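Local coordinates for chitin binding protein (Streptomyces lividans, PDB 5FTZ), which is a copper-dependent lytic polysaccharide monooxygenase of family AA10 that probably cleaves chitin or a related polysaccharide by oxidation, at residues Tyr3-Val8 and Arg84-Ala89; Val8-Val13 and Cys167-Phe172; Thr93-Tyr98 and Phe121-Tyr126; Thr73-Gly78 and Gly139-Gly144; Thr47-Gly52 and His109-Ser114. All blocks are in the same frame, centred on the assembly; numbering follows the deposited sequence.

Contact 1: residues Tyr3-Val8 and Arg84-Ala89; sequences YTDLPV and RWQFTA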
# COMPACT_ATOMS: atom_id res chain seq x y z
N TYR A 3 -12.79 16.19 6.13
CA TYR A 3 -13.82 16.17 7.16
C TYR A 3 -15.13 15.81 6.48
O TYR A 3 -15.29 15.95 5.26
CB TYR A 3 -13.95 17.56 7.84
CG TYR A 3 -14.11 18.70 6.89
CD1 TYR A 3 -15.34 19.04 6.37
CD2 TYR A 3 -13.01 19.39 6.44
CE1 TYR A 3 -15.48 20.01 5.39
CE2 TYR A 3 -13.12 20.44 5.51
CZ TYR A 3 -14.37 20.73 4.98
OH TYR A 3 -14.58 21.75 4.07
N THR A 4 -16.13 15.50 7.26
CA THR A 4 -17.46 15.28 6.72
C THR A 4 -18.24 16.59 6.69
O THR A 4 -18.26 17.35 7.67
CB THR A 4 -18.25 14.26 7.54
OG1 THR A 4 -18.02 14.56 8.89
CG2 THR A 4 -17.81 12.82 7.27
N ASP A 5 -18.92 16.80 5.58
CA ASP A 5 -19.88 17.91 5.52
C ASP A 5 -21.33 17.44 5.41
O ASP A 5 -22.20 18.25 5.59
CB ASP A 5 -19.52 19.00 4.48
CG ASP A 5 -19.72 18.59 3.14
OD1 ASP A 5 -19.85 17.41 2.85
OD2 ASP A 5 -19.79 19.47 2.23
N LEU A 6 -21.55 16.13 5.29
CA LEU A 6 -22.89 15.55 5.43
C LEU A 6 -22.78 14.25 6.20
O LEU A 6 -22.11 13.32 5.71
CB LEU A 6 -23.60 15.25 4.08
CG LEU A 6 -23.94 16.45 3.26
CD1 LEU A 6 -24.34 16.03 1.87
CD2 LEU A 6 -25.04 17.29 3.93
N PRO A 7 -23.39 14.13 7.40
CA PRO A 7 -23.97 15.21 8.18
C PRO A 7 -22.81 16.12 8.66
O PRO A 7 -21.73 15.60 8.96
CB PRO A 7 -24.60 14.46 9.37
CG PRO A 7 -23.80 13.21 9.53
CD PRO A 7 -23.24 12.88 8.17
N VAL A 8 -23.04 17.41 8.67
CA VAL A 8 -21.95 18.34 8.95
C VAL A 8 -21.30 18.07 10.29
O VAL A 8 -21.99 17.96 11.32
CB VAL A 8 -22.38 19.80 8.74
CG1 VAL A 8 -23.40 20.22 9.74
CG2 VAL A 8 -21.17 20.69 8.75
N ARG A 84 -20.98 12.51 3.10
CA ARG A 84 -20.08 13.19 2.21
C ARG A 84 -18.87 13.75 2.97
O ARG A 84 -19.03 14.39 4.03
CB ARG A 84 -20.82 14.32 1.51
CG ARG A 84 -20.02 15.02 0.43
CD ARG A 84 -20.85 16.00 -0.41
NE ARG A 84 -21.16 17.18 0.32
CZ ARG A 84 -22.20 17.99 0.08
NH1 ARG A 84 -23.08 17.71 -0.88
NH2 ARG A 84 -22.38 19.06 0.83
N TRP A 85 -17.71 13.50 2.39
CA TRP A 85 -16.42 14.02 2.83
C TRP A 85 -15.95 15.05 1.85
O TRP A 85 -16.08 14.88 0.60
CB TRP A 85 -15.35 12.92 2.87
CG TRP A 85 -15.50 11.95 4.04
CD1 TRP A 85 -16.41 10.90 4.12
CD2 TRP A 85 -14.81 11.95 5.27
NE1 TRP A 85 -16.32 10.28 5.31
CE2 TRP A 85 -15.29 10.84 6.03
CE3 TRP A 85 -13.79 12.73 5.79
CZ2 TRP A 85 -14.81 10.59 7.33
CZ3 TRP A 85 -13.31 12.46 7.06
CH2 TRP A 85 -13.81 11.37 7.81
N GLN A 86 -15.24 16.04 2.37
CA GLN A 86 -14.48 17.00 1.55
C GLN A 86 -13.04 16.82 1.93
O GLN A 86 -12.69 16.76 3.13
CB GLN A 86 -14.91 18.44 1.86
CG GLN A 86 -16.36 18.73 1.60
CD GLN A 86 -16.81 18.74 0.16
OE1 GLN A 86 -16.00 18.68 -0.76
NE2 GLN A 86 -18.11 18.83 -0.03
N PHE A 87 -12.13 16.63 0.95
CA PHE A 87 -10.75 16.42 1.25
C PHE A 87 -9.86 17.59 0.75
O PHE A 87 -10.11 18.13 -0.32
CB PHE A 87 -10.26 15.15 0.55
CG PHE A 87 -11.03 13.92 0.94
CD1 PHE A 87 -10.91 13.35 2.17
CD2 PHE A 87 -11.95 13.36 0.06
CE1 PHE A 87 -11.63 12.21 2.50
CE2 PHE A 87 -12.67 12.24 0.39
CZ PHE A 87 -12.52 11.65 1.62
N THR A 88 -8.86 17.93 1.51
CA THR A 88 -7.82 18.84 1.07
C THR A 88 -6.57 18.07 0.65
O THR A 88 -5.72 18.66 -0.03
CB THR A 88 -7.44 19.84 2.16
OG1 THR A 88 -7.01 19.12 3.31
CG2 THR A 88 -8.65 20.65 2.60
N ALA A 89 -6.43 16.81 1.08
CA ALA A 89 -5.37 15.91 0.60
C ALA A 89 -5.99 14.50 0.47
O ALA A 89 -6.43 13.89 1.48
CB ALA A 89 -4.19 15.92 1.51
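Asp-5 lies between Arg-84 and Gln-86, and its carboxylate receives three side-chain bonds from the two. Arg-84 comes side-on, NE giving a 2.9 Å bond to Asp-5 OD1 and NH2 a 3.0 Å bond to OD2, although the guanidinium and carboxylate planes are turned 54° apart. The bend of the arginine at chi3 (74°) places NE for this grip. From the opposite face of the carboxylate, Gln-86 NE2 reaches Asp-5 OD2 at 2.9 Å, its amide plane perpendicular to that of the acid, while its OE1 bonds Thr-134 on the next strand. Leu-6 CD1 sits over the centre of the guanidinium, 3.4 Å from CZ of Arg-84. An alanine in place of Arg-84 would probably leave the Asp-5 charge without its mate and Leu-6 CD1 without the flat surface it rests on. On the other face of the sheet, Thr-4 CG2 stands 3.5 Å from the centroid of the five-membered ring of Trp-85, a CH-pi contact; the indole NE1 bonds Tyr-98 OH. Tyr-3 and Gln-86 exchange backbone bonds, and Arg-84 N donates to Leu-6 O. Asp-5 N and, more weakly, Leu-6 N both turn to Arg-84 O. Two residues thus oppose one, a classic beta bulge, in the antiparallel pairing of strands 2-6 and 80-87 in the three-stranded sheet of the beta-sandwich.

Contact 2: residues Val8-Val13 and Cys167-Phe172; sequences VSRQKV and CSDVTF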
# COMPACT_ATOMS: atom_id res chain seq x y z
N VAL A 8 -23.04 17.41 8.67
CA VAL A 8 -21.95 18.34 8.95
C VAL A 8 -21.30 18.07 10.29
O VAL A 8 -21.99 17.96 11.32
CB VAL A 8 -22.38 19.80 8.74
CG1 VAL A 8 -23.40 20.22 9.74
CG2 VAL A 8 -21.17 20.69 8.75
N SER A 9 -19.98 18.01 10.32
CA SER A 9 -19.21 17.70 11.52
C SER A 9 -18.91 18.93 12.33
O SER A 9 -18.99 20.06 11.87
CB SER A 9 -17.93 17.00 11.14
OG SER A 9 -17.16 17.80 10.21
N ARG A 10 -18.56 18.72 13.60
CA ARG A 10 -18.23 19.80 14.50
C ARG A 10 -17.12 20.66 13.96
O ARG A 10 -17.19 21.89 14.12
CB ARG A 10 -17.96 19.28 15.92
CG ARG A 10 -19.17 18.73 16.64
CD ARG A 10 -18.78 18.22 18.01
NE ARG A 10 -19.96 17.67 18.70
CZ ARG A 10 -19.91 16.98 19.84
NH1 ARG A 10 -18.76 16.78 20.45
NH2 ARG A 10 -21.05 16.48 20.34
N GLN A 11 -16.07 20.07 13.40
CA GLN A 11 -15.01 20.92 12.90
C GLN A 11 -15.50 21.83 11.79
O GLN A 11 -15.02 22.98 11.67
CB GLN A 11 -13.80 20.08 12.46
CG GLN A 11 -14.04 18.91 11.50
CD GLN A 11 -14.16 17.61 12.22
OE1 GLN A 11 -15.04 17.44 13.05
NE2 GLN A 11 -13.30 16.68 11.90
N LYS A 12 -16.43 21.36 10.97
CA LYS A 12 -16.93 22.19 9.89
C LYS A 12 -17.90 23.24 10.38
O LYS A 12 -17.86 24.38 9.85
CB LYS A 12 -17.55 21.31 8.81
CG LYS A 12 -18.03 22.04 7.55
CD LYS A 12 -16.94 22.87 6.90
CE LYS A 12 -17.41 23.33 5.53
NZ LYS A 12 -16.28 24.02 4.87
N VAL A 13 -18.74 22.97 11.37
CA VAL A 13 -19.58 24.01 11.90
C VAL A 13 -18.75 25.07 12.60
O VAL A 13 -19.13 26.26 12.57
CB VAL A 13 -20.74 23.56 12.80
CG1 VAL A 13 -21.67 22.62 12.03
CG2 VAL A 13 -20.35 22.98 14.08
N CYS A 167 -16.92 14.04 14.35
CA CYS A 167 -18.19 13.87 15.09
C CYS A 167 -19.23 14.81 14.52
O CYS A 167 -18.95 16.02 14.42
CB CYS A 167 -18.00 14.23 16.56
SG CYS A 167 -16.93 13.02 17.38
N SER A 168 -20.44 14.32 14.24
CA SER A 168 -21.53 15.13 13.78
C SER A 168 -22.70 14.98 14.71
O SER A 168 -23.20 13.87 14.93
CB SER A 168 -21.93 14.73 12.39
OG SER A 168 -20.87 14.83 11.45
N ASP A 169 -23.26 16.10 15.14
CA ASP A 169 -24.50 16.10 15.94
C ASP A 169 -25.72 15.99 15.06
O ASP A 169 -25.86 16.74 14.08
CB ASP A 169 -24.60 17.35 16.78
CG ASP A 169 -23.46 17.45 17.75
OD1 ASP A 169 -23.53 16.79 18.82
OD2 ASP A 169 -22.46 18.16 17.45
N VAL A 170 -26.55 15.02 15.36
CA VAL A 170 -27.80 14.78 14.60
C VAL A 170 -28.98 14.66 15.56
O VAL A 170 -28.81 14.49 16.77
CB VAL A 170 -27.69 13.56 13.68
CG1 VAL A 170 -26.55 13.72 12.67
CG2 VAL A 170 -27.53 12.29 14.51
N THR A 171 -30.17 14.79 15.01
CA THR A 171 -31.42 14.61 15.74
C THR A 171 -32.28 13.63 14.96
O THR A 171 -32.60 13.91 13.79
CB THR A 171 -32.15 15.95 15.97
OG1 THR A 171 -31.35 16.83 16.76
CG2 THR A 171 -33.41 15.71 16.82
N PHE A 172 -32.60 12.50 15.62
CA PHE A 172 -33.34 11.42 15.00
C PHE A 172 -34.79 11.67 15.19
O PHE A 172 -35.25 12.04 16.28
CB PHE A 172 -32.94 10.07 15.51
CG PHE A 172 -31.74 9.50 14.85
CD1 PHE A 172 -30.48 9.78 15.30
CD2 PHE A 172 -31.85 8.69 13.73
CE1 PHE A 172 -29.35 9.26 14.70
CE2 PHE A 172 -30.73 8.15 13.11
CZ PHE A 172 -29.46 8.45 13.58
O HOH W 1 -21.98 18.42 13.98
O HOH W 2 -24.65 17.63 11.80
O HOH W 3 -15.17 16.03 15.44
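The guanidinium of Arg-10 and the carboxylate of Asp-169 meet edge to edge, their planes only 18° apart. Arg-10 NE bonds Asp-169 OD2 at 2.8 Å and NH2 bonds OD1 at 2.9 Å, both nearly straight at 176°; the second uses the syn lone pair of OD1. The arginine chain is extended from CG to NE; CB of Cys-167 approaches the guanidinium obliquely and is 4.3 Å from Arg-10 CD in the aliphatic chain. Trp-70 adds a cation-pi contact, NH1 bonds Leu-59 O, and Asp-169 OD1 has a further partner in His-148, so the ion pair is buried yet well supplied with polar partners. The backbone fixes the root of the same arginine, with Arg-10 N donating to Cys-167 O at 2.8 Å. Water 1 links Val-8 O to Asp-169 N, and water 2 links it to Asp-169 O. Water 3 joins Gln-11 OE1 to Cys-167 N. Ser-9 occupies the N-cap position, its OG bonded to Thr-4 O, and Ser-168 OG bonds Pro-7 O. The first turn of helix 10-15 is thereby set against strand 162-171, which pairs on one side with strand 148-157 and on the other with the short parallel strand 73-74.

Contact 3: residues Thr93-Tyr98 and Phe121-Tyr126; sequences TTDFKY and FFTVPY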
# COMPACT_ATOMS: atom_id res chain seq x y z
N THR A 93 -6.64 5.16 0.76
CA THR A 93 -7.55 4.95 1.84
C THR A 93 -7.78 3.46 2.07
O THR A 93 -8.05 2.71 1.10
CB THR A 93 -8.88 5.64 1.49
OG1 THR A 93 -8.59 7.07 1.46
CG2 THR A 93 -9.98 5.35 2.52
N THR A 94 -7.82 3.06 3.34
CA THR A 94 -8.18 1.73 3.76
C THR A 94 -9.70 1.63 3.84
O THR A 94 -10.28 0.81 3.14
CB THR A 94 -7.57 1.37 5.11
OG1 THR A 94 -6.15 1.41 4.96
CG2 THR A 94 -7.98 -0.01 5.61
N ASP A 95 -10.37 2.45 4.65
CA ASP A 95 -11.83 2.38 4.76
C ASP A 95 -12.42 3.63 5.39
O ASP A 95 -11.71 4.53 5.86
CB ASP A 95 -12.29 1.12 5.50
CG ASP A 95 -12.05 1.15 6.95
OD1 ASP A 95 -11.42 2.04 7.47
OD2 ASP A 95 -12.55 0.21 7.62
N PHE A 96 -13.73 3.68 5.29
CA PHE A 96 -14.59 4.64 6.02
C PHE A 96 -15.51 3.87 6.92
O PHE A 96 -16.13 2.90 6.43
CB PHE A 96 -15.41 5.52 5.06
CG PHE A 96 -14.57 6.37 4.12
CD1 PHE A 96 -14.13 7.64 4.50
CD2 PHE A 96 -14.16 5.89 2.91
CE1 PHE A 96 -13.34 8.41 3.66
CE2 PHE A 96 -13.40 6.64 2.06
CZ PHE A 96 -12.97 7.90 2.45
N LYS A 97 -15.66 4.29 8.16
CA LYS A 97 -16.59 3.62 9.09
C LYS A 97 -17.40 4.68 9.77
O LYS A 97 -16.86 5.76 10.11
CB LYS A 97 -15.89 2.80 10.14
CG LYS A 97 -15.14 1.62 9.59
CD LYS A 97 -14.40 0.89 10.68
CE LYS A 97 -13.92 -0.46 10.19
NZ LYS A 97 -12.56 -0.67 10.64
N TYR A 98 -18.66 4.41 10.01
CA TYR A 98 -19.57 5.35 10.62
C TYR A 98 -20.26 4.69 11.80
O TYR A 98 -20.78 3.58 11.66
CB TYR A 98 -20.62 5.83 9.62
CG TYR A 98 -20.05 6.51 8.43
CD1 TYR A 98 -19.64 5.76 7.31
CD2 TYR A 98 -19.90 7.89 8.36
CE1 TYR A 98 -19.09 6.36 6.19
CE2 TYR A 98 -19.35 8.52 7.25
CZ TYR A 98 -18.96 7.77 6.17
OH TYR A 98 -18.42 8.37 5.05
N PHE A 121 -22.48 1.27 11.83
CA PHE A 121 -23.71 1.03 11.09
C PHE A 121 -23.50 1.03 9.57
O PHE A 121 -24.39 0.60 8.83
CB PHE A 121 -24.82 1.96 11.50
CG PHE A 121 -24.61 3.42 11.13
CD1 PHE A 121 -24.98 3.91 9.88
CD2 PHE A 121 -24.03 4.31 12.04
CE1 PHE A 121 -24.78 5.21 9.55
CE2 PHE A 121 -23.87 5.65 11.69
CZ PHE A 121 -24.21 6.07 10.45
N PHE A 122 -22.37 1.54 9.11
CA PHE A 122 -22.06 1.64 7.69
C PHE A 122 -20.56 1.60 7.58
O PHE A 122 -19.87 2.35 8.28
CB PHE A 122 -22.64 2.95 7.14
CG PHE A 122 -22.34 3.23 5.70
CD1 PHE A 122 -22.34 2.25 4.74
CD2 PHE A 122 -22.14 4.56 5.30
CE1 PHE A 122 -22.10 2.59 3.40
CE2 PHE A 122 -21.89 4.89 3.98
CZ PHE A 122 -21.89 3.89 3.02
N THR A 123 -20.05 0.72 6.72
CA THR A 123 -18.61 0.58 6.47
C THR A 123 -18.37 0.58 4.99
O THR A 123 -19.12 -0.13 4.29
CB THR A 123 -18.08 -0.76 7.06
OG1 THR A 123 -18.34 -0.80 8.48
CG2 THR A 123 -16.59 -0.94 6.84
N VAL A 124 -17.33 1.27 4.53
CA VAL A 124 -16.92 1.24 3.10
C VAL A 124 -15.47 0.83 3.01
O VAL A 124 -14.57 1.66 3.22
CB VAL A 124 -17.19 2.58 2.46
CG1 VAL A 124 -16.89 2.55 0.99
CG2 VAL A 124 -18.65 2.98 2.64
N PRO A 125 -15.20 -0.47 2.72
CA PRO A 125 -13.82 -0.87 2.44
C PRO A 125 -13.42 -0.14 1.14
O PRO A 125 -14.20 -0.12 0.16
CB PRO A 125 -13.92 -2.37 2.25
CG PRO A 125 -15.25 -2.77 2.85
CD PRO A 125 -16.14 -1.60 2.61
N TYR A 126 -12.21 0.45 1.09
CA TYR A 126 -11.84 1.28 -0.06
C TYR A 126 -10.63 0.78 -0.85
O TYR A 126 -10.27 1.36 -1.86
CB TYR A 126 -11.60 2.73 0.38
CG TYR A 126 -12.03 3.79 -0.60
CD1 TYR A 126 -13.37 4.04 -0.83
CD2 TYR A 126 -11.10 4.49 -1.35
CE1 TYR A 126 -13.78 5.01 -1.73
CE2 TYR A 126 -11.50 5.43 -2.27
CZ TYR A 126 -12.85 5.66 -2.47
OH TYR A 126 -13.25 6.62 -3.42
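Phe-96, Tyr-98 and their partners Val-124 and Phe-122 belong to an antiparallel strand pair, 95-98 with 122-125, in the mixed sheet of the fold. The strand directions lie 178° apart. Phe-96 and Val-124 exchange two backbone bonds, and Tyr-98 N donates to Phe-122 O. Further bonds close the two ends, from Tyr-126 N to Thr-94 O and from Phe-121 N to Tyr-98 O. The edge of Phe-96 points at the face of Tyr-126 in a T-shaped pair, planes at 88°, CE2 of Phe-96 coming 3.9 Å from Tyr-126 CD1. Tyr-98 and Phe-122 instead extend together from the sheet, their rings only 15° from parallel but displaced, with little overlap and with Tyr-98 CD1 3.4 Å from Phe-122 CD2. Phe-121 has Tyr-98 CB over its ring face, 4.1 Å from the centroid. An alanine in place of Phe-121 would probably open a gap beside Tyr-98 CB and take away one of the two aromatic rings that Pro-142 touches. On the other face, the Lys-97 and Thr-123 side chains run alongside each other, and Lys-97 NZ forms a salt bridge with Asp-95 OD2. The chain turns a corner at Thr-94, at a classic beta bulge in which Thr-94 and Asp-95 both face Thr-156. Thr-94 touches His-158, which with Asp-159 binds a copper apart from the His-1/His-91 site of the LPMO beta-sandwich.

Contact 4: residues Thr73-Gly78 and Gly139-Gly144; sequences TRVNGG and GTLPSG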
# COMPACT_ATOMS: atom_id res chain seq x y z
N THR A 73 -28.09 18.26 12.65
CA THR A 73 -28.71 17.93 11.39
C THR A 73 -29.86 16.97 11.71
O THR A 73 -29.67 15.92 12.35
CB THR A 73 -27.72 17.27 10.46
OG1 THR A 73 -26.62 18.14 10.19
CG2 THR A 73 -28.36 16.87 9.11
N ARG A 74 -31.07 17.29 11.27
CA ARG A 74 -32.21 16.40 11.40
C ARG A 74 -32.13 15.28 10.41
O ARG A 74 -31.85 15.50 9.22
CB ARG A 74 -33.50 17.19 11.14
CG ARG A 74 -33.97 17.88 12.42
CD ARG A 74 -34.99 17.02 13.22
N VAL A 75 -32.28 14.05 10.91
CA VAL A 75 -32.18 12.82 10.09
C VAL A 75 -33.34 11.89 10.40
O VAL A 75 -33.92 11.94 11.49
CB VAL A 75 -30.85 12.09 10.27
CG1 VAL A 75 -29.70 12.99 9.86
CG2 VAL A 75 -30.67 11.62 11.70
N ASN A 76 -33.63 11.03 9.42
CA ASN A 76 -34.68 10.01 9.61
C ASN A 76 -34.11 8.62 9.76
O ASN A 76 -33.49 8.07 8.85
CB ASN A 76 -35.64 10.03 8.43
CG ASN A 76 -36.28 11.39 8.20
OD1 ASN A 76 -36.05 12.00 7.17
ND2 ASN A 76 -37.00 11.88 9.17
N GLY A 77 -34.32 7.99 10.90
CA GLY A 77 -33.79 6.67 11.11
C GLY A 77 -34.28 5.67 10.09
O GLY A 77 -35.46 5.71 9.66
N GLY A 78 -33.42 4.72 9.76
CA GLY A 78 -33.77 3.65 8.85
C GLY A 78 -33.84 4.04 7.38
O GLY A 78 -34.22 3.23 6.57
N GLY A 139 -25.43 5.26 2.67
CA GLY A 139 -25.61 4.25 3.71
C GLY A 139 -26.95 4.42 4.38
O GLY A 139 -27.59 5.47 4.32
N THR A 140 -27.37 3.38 5.06
CA THR A 140 -28.66 3.44 5.73
C THR A 140 -28.48 3.86 7.18
O THR A 140 -27.71 3.26 7.92
CB THR A 140 -29.35 2.06 5.69
OG1 THR A 140 -29.35 1.67 4.33
CG2 THR A 140 -30.73 2.11 6.22
N LEU A 141 -29.21 4.90 7.55
CA LEU A 141 -29.14 5.41 8.91
C LEU A 141 -29.66 4.36 9.87
O LEU A 141 -30.62 3.61 9.53
CB LEU A 141 -29.96 6.67 9.02
CG LEU A 141 -29.36 7.90 8.31
CD1 LEU A 141 -30.39 8.99 8.10
CD2 LEU A 141 -28.13 8.37 9.08
N PRO A 142 -29.10 4.30 11.07
CA PRO A 142 -29.60 3.36 12.11
C PRO A 142 -31.05 3.65 12.47
O PRO A 142 -31.52 4.76 12.35
CB PRO A 142 -28.70 3.60 13.33
CG PRO A 142 -28.05 4.89 13.07
CD PRO A 142 -28.05 5.18 11.59
N SER A 143 -31.76 2.58 12.84
CA SER A 143 -33.11 2.67 13.39
C SER A 143 -33.12 2.66 14.91
O SER A 143 -32.08 2.56 15.56
CB SER A 143 -34.00 1.60 12.82
OG SER A 143 -33.69 0.36 13.37
N GLY A 144 -34.32 2.78 15.48
CA GLY A 144 -34.48 2.65 16.91
C GLY A 144 -33.96 3.78 17.75
O GLY A 144 -33.77 3.58 18.99
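Val-75 and Gly-78 meet Leu-141 and Pro-142 where two connecting segments cross at one end of the beta-sandwich. Residues 73-78 lead from strand 73-74 of the mixed sheet towards strand 80-87 of the three-stranded sheet, and residues 139-144 leave strand 134-140, the neighbour of 80-87; the touching parts run 87° apart. The apolar share of the contact belongs to Leu-141. Its CD1 lies 3.8 Å from Val-75 CB and 3.3 Å from Asn-76 O. The same leucine also packs on Tyr-81 and Phe-83 of strand 80-87, while Val-75 touches Val-170 and Phe-172, so the pair spans the two sheets. Nearer the surface, Thr-140 CG2 rests 3.7 Å from Gly-78 O. Backbone geometry governs the rest. Gly-78 has a positive phi (75°), which suits glycine. Gly-77 packs its CA 3.2 Å from Pro-142 O; the absence of a side chain permits this close approach of the two segments, since a CB would clash with that oxygen. The polar share is carried by one N-H directed at two carbonyls: Gly-78 N bonds Pro-142 O at 3.2 Å, standing well above the carbonyl plane, and makes a second, weak bond to Leu-141 O at 3.0 Å.

Contact 5: residues Thr47-Gly52 and His109-Ser114; sequences TICSAG and HNLARS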
# COMPACT_ATOMS: atom_id res chain seq x y z
N THR A 47 -11.51 12.47 24.05
CA THR A 47 -10.72 13.21 23.06
C THR A 47 -10.97 12.63 21.67
O THR A 47 -10.24 12.98 20.72
CB THR A 47 -9.22 13.17 23.32
OG1 THR A 47 -8.70 11.86 23.01
CG2 THR A 47 -8.88 13.58 24.73
N ILE A 48 -12.06 11.90 21.49
CA ILE A 48 -12.34 11.28 20.22
C ILE A 48 -12.59 12.33 19.15
O ILE A 48 -11.97 12.31 18.06
CB ILE A 48 -13.49 10.29 20.29
CG1 ILE A 48 -13.13 9.12 21.22
CG2 ILE A 48 -13.83 9.75 18.92
CD1 ILE A 48 -14.35 8.35 21.68
N CYS A 49 -13.46 13.28 19.43
CA CYS A 49 -13.88 14.26 18.42
C CYS A 49 -12.78 15.23 18.08
O CYS A 49 -12.82 15.82 16.99
CB CYS A 49 -15.12 15.02 18.86
SG CYS A 49 -16.54 13.93 19.22
N SER A 50 -11.74 15.36 18.92
CA SER A 50 -10.56 16.17 18.63
C SER A 50 -9.40 15.34 18.12
O SER A 50 -8.32 15.89 17.90
CB SER A 50 -10.09 16.94 19.88
OG SER A 50 -9.67 16.05 20.91
N ALA A 51 -9.58 14.05 17.97
CA ALA A 51 -8.53 13.06 17.64
C ALA A 51 -7.31 13.19 18.55
O ALA A 51 -6.17 12.91 18.12
CB ALA A 51 -8.13 13.12 16.20
N GLY A 52 -7.52 13.55 19.80
CA GLY A 52 -6.41 13.68 20.75
C GLY A 52 -5.64 15.00 20.74
O GLY A 52 -4.72 15.15 21.51
N HIS A 109 -21.03 14.77 29.06
CA HIS A 109 -19.56 14.70 29.22
C HIS A 109 -18.95 14.63 27.83
O HIS A 109 -19.72 14.59 26.83
CB HIS A 109 -19.18 13.53 30.11
CG HIS A 109 -19.22 12.18 29.46
ND1 HIS A 109 -18.49 11.11 29.93
CD2 HIS A 109 -19.86 11.73 28.35
CE1 HIS A 109 -18.66 10.08 29.13
NE2 HIS A 109 -19.51 10.41 28.19
N ASN A 110 -17.64 14.53 27.73
CA ASN A 110 -17.02 14.43 26.40
C ASN A 110 -17.26 13.02 25.84
O ASN A 110 -17.09 12.04 26.55
CB ASN A 110 -15.54 14.63 26.49
CG ASN A 110 -15.12 16.03 26.87
OD1 ASN A 110 -15.90 16.86 27.35
ND2 ASN A 110 -13.85 16.25 26.71
N LEU A 111 -17.57 12.90 24.56
CA LEU A 111 -17.89 11.62 23.93
C LEU A 111 -16.83 10.57 24.24
O LEU A 111 -15.61 10.80 24.10
CB LEU A 111 -17.98 11.79 22.41
CG LEU A 111 -18.60 10.62 21.65
CD1 LEU A 111 -20.09 10.59 21.86
CD2 LEU A 111 -18.24 10.75 20.17
N ALA A 112 -17.32 9.36 24.53
CA ALA A 112 -16.45 8.24 24.83
C ALA A 112 -16.97 6.96 24.21
O ALA A 112 -18.14 6.90 23.74
CB ALA A 112 -16.41 8.06 26.34
N ARG A 113 -16.12 5.92 24.16
CA ARG A 113 -16.55 4.63 23.62
C ARG A 113 -17.82 4.08 24.26
O ARG A 113 -18.64 3.48 23.59
CB ARG A 113 -15.42 3.62 23.71
CG ARG A 113 -14.28 3.92 22.73
CD ARG A 113 -12.99 3.25 23.23
NE ARG A 113 -11.88 3.49 22.32
CZ ARG A 113 -11.19 4.63 22.19
NH1 ARG A 113 -11.49 5.72 22.88
NH2 ARG A 113 -10.22 4.69 21.31
N SER A 114 -18.00 4.30 25.55
CA SER A 114 -19.20 3.80 26.26
C SER A 114 -20.49 4.44 25.75
O SER A 114 -21.58 3.91 25.93
CB SER A 114 -19.07 4.08 27.75
OG SER A 114 -18.73 5.45 28.06
O HOH W 4 -14.48 12.99 22.60
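Ile-48 and Cys-49 are the first two residues of a type I beta turn, Ile-48 to Ala-51, that faces segment 109-114, a loop that runs into a 3-10 turn, without any direct hydrogen bond, the CA atoms of Ile-48 and Leu-111 being 6.7 Å apart. Water 4 bridges the two backbones, donating to Leu-111 O at 2.9 Å and accepting a weak bond from Ile-48 N. The turn itself is closed by Ala-51 N donating to Ile-48 O, while Gly-52 N reaches back to Thr-47 O. Ile-48 points its side chain at the opposite segment, with CD1 at the tip. That methyl carbon lies 3.7 Å from Leu-111 O and 3.8 Å from Ala-112 CA, and it approaches the guanidinium of Arg-113 obliquely, 4.1 Å from NH1. The side chain of Leu-111 meets Cys-49, while its carbonyl meets Ile-48: CG lies anti to the backbone N (chi1 -167°), on the side of the carbonyl carbon, and CD2 is 3.7 Å from Cys-49 SG. The sulfur belongs to the disulfide with Cys-167, which ties 47-52 to strand 162-171; Leu-111 also touches Val-150, and Ile-48 touches Leu-152. Arg-113 is satisfied elsewhere, NH1 by a salt bridge to Asp-45, NE by Pro-39 O, and NH2 by Pro-43 O and Ser-41 O. Segments 47-52 and 109-114 themselves therefore meet mainly through apolar groups and one bridging water, and the polar hold between their loops probably comes from Arg-113 and the bonds of Asn-110 and Leu-111 to adjoining Gly-46.

How the contacts relate
From the N terminus, contact 1 closes a loop from strand 2-6 to strand 80-87 in the three-stranded sheet. Contact 2 starts where that segment ends, at Val-8, and runs to the C-terminal strand 162-171; it crosses contact 1 and encloses contacts 3, 4 and 5. Contact 5 joins two loops and crosses contacts 1, 3 and 4. Contact 4, which also crosses contact 1, links the ends of strands from both sheets and contains contact 3, the strand pairing within the mixed sheet. Contacts 1 and 3 follow in series but touch across the sandwich. Contact 2 meets contact 5 through a disulfide and contact 4 through strand pairing.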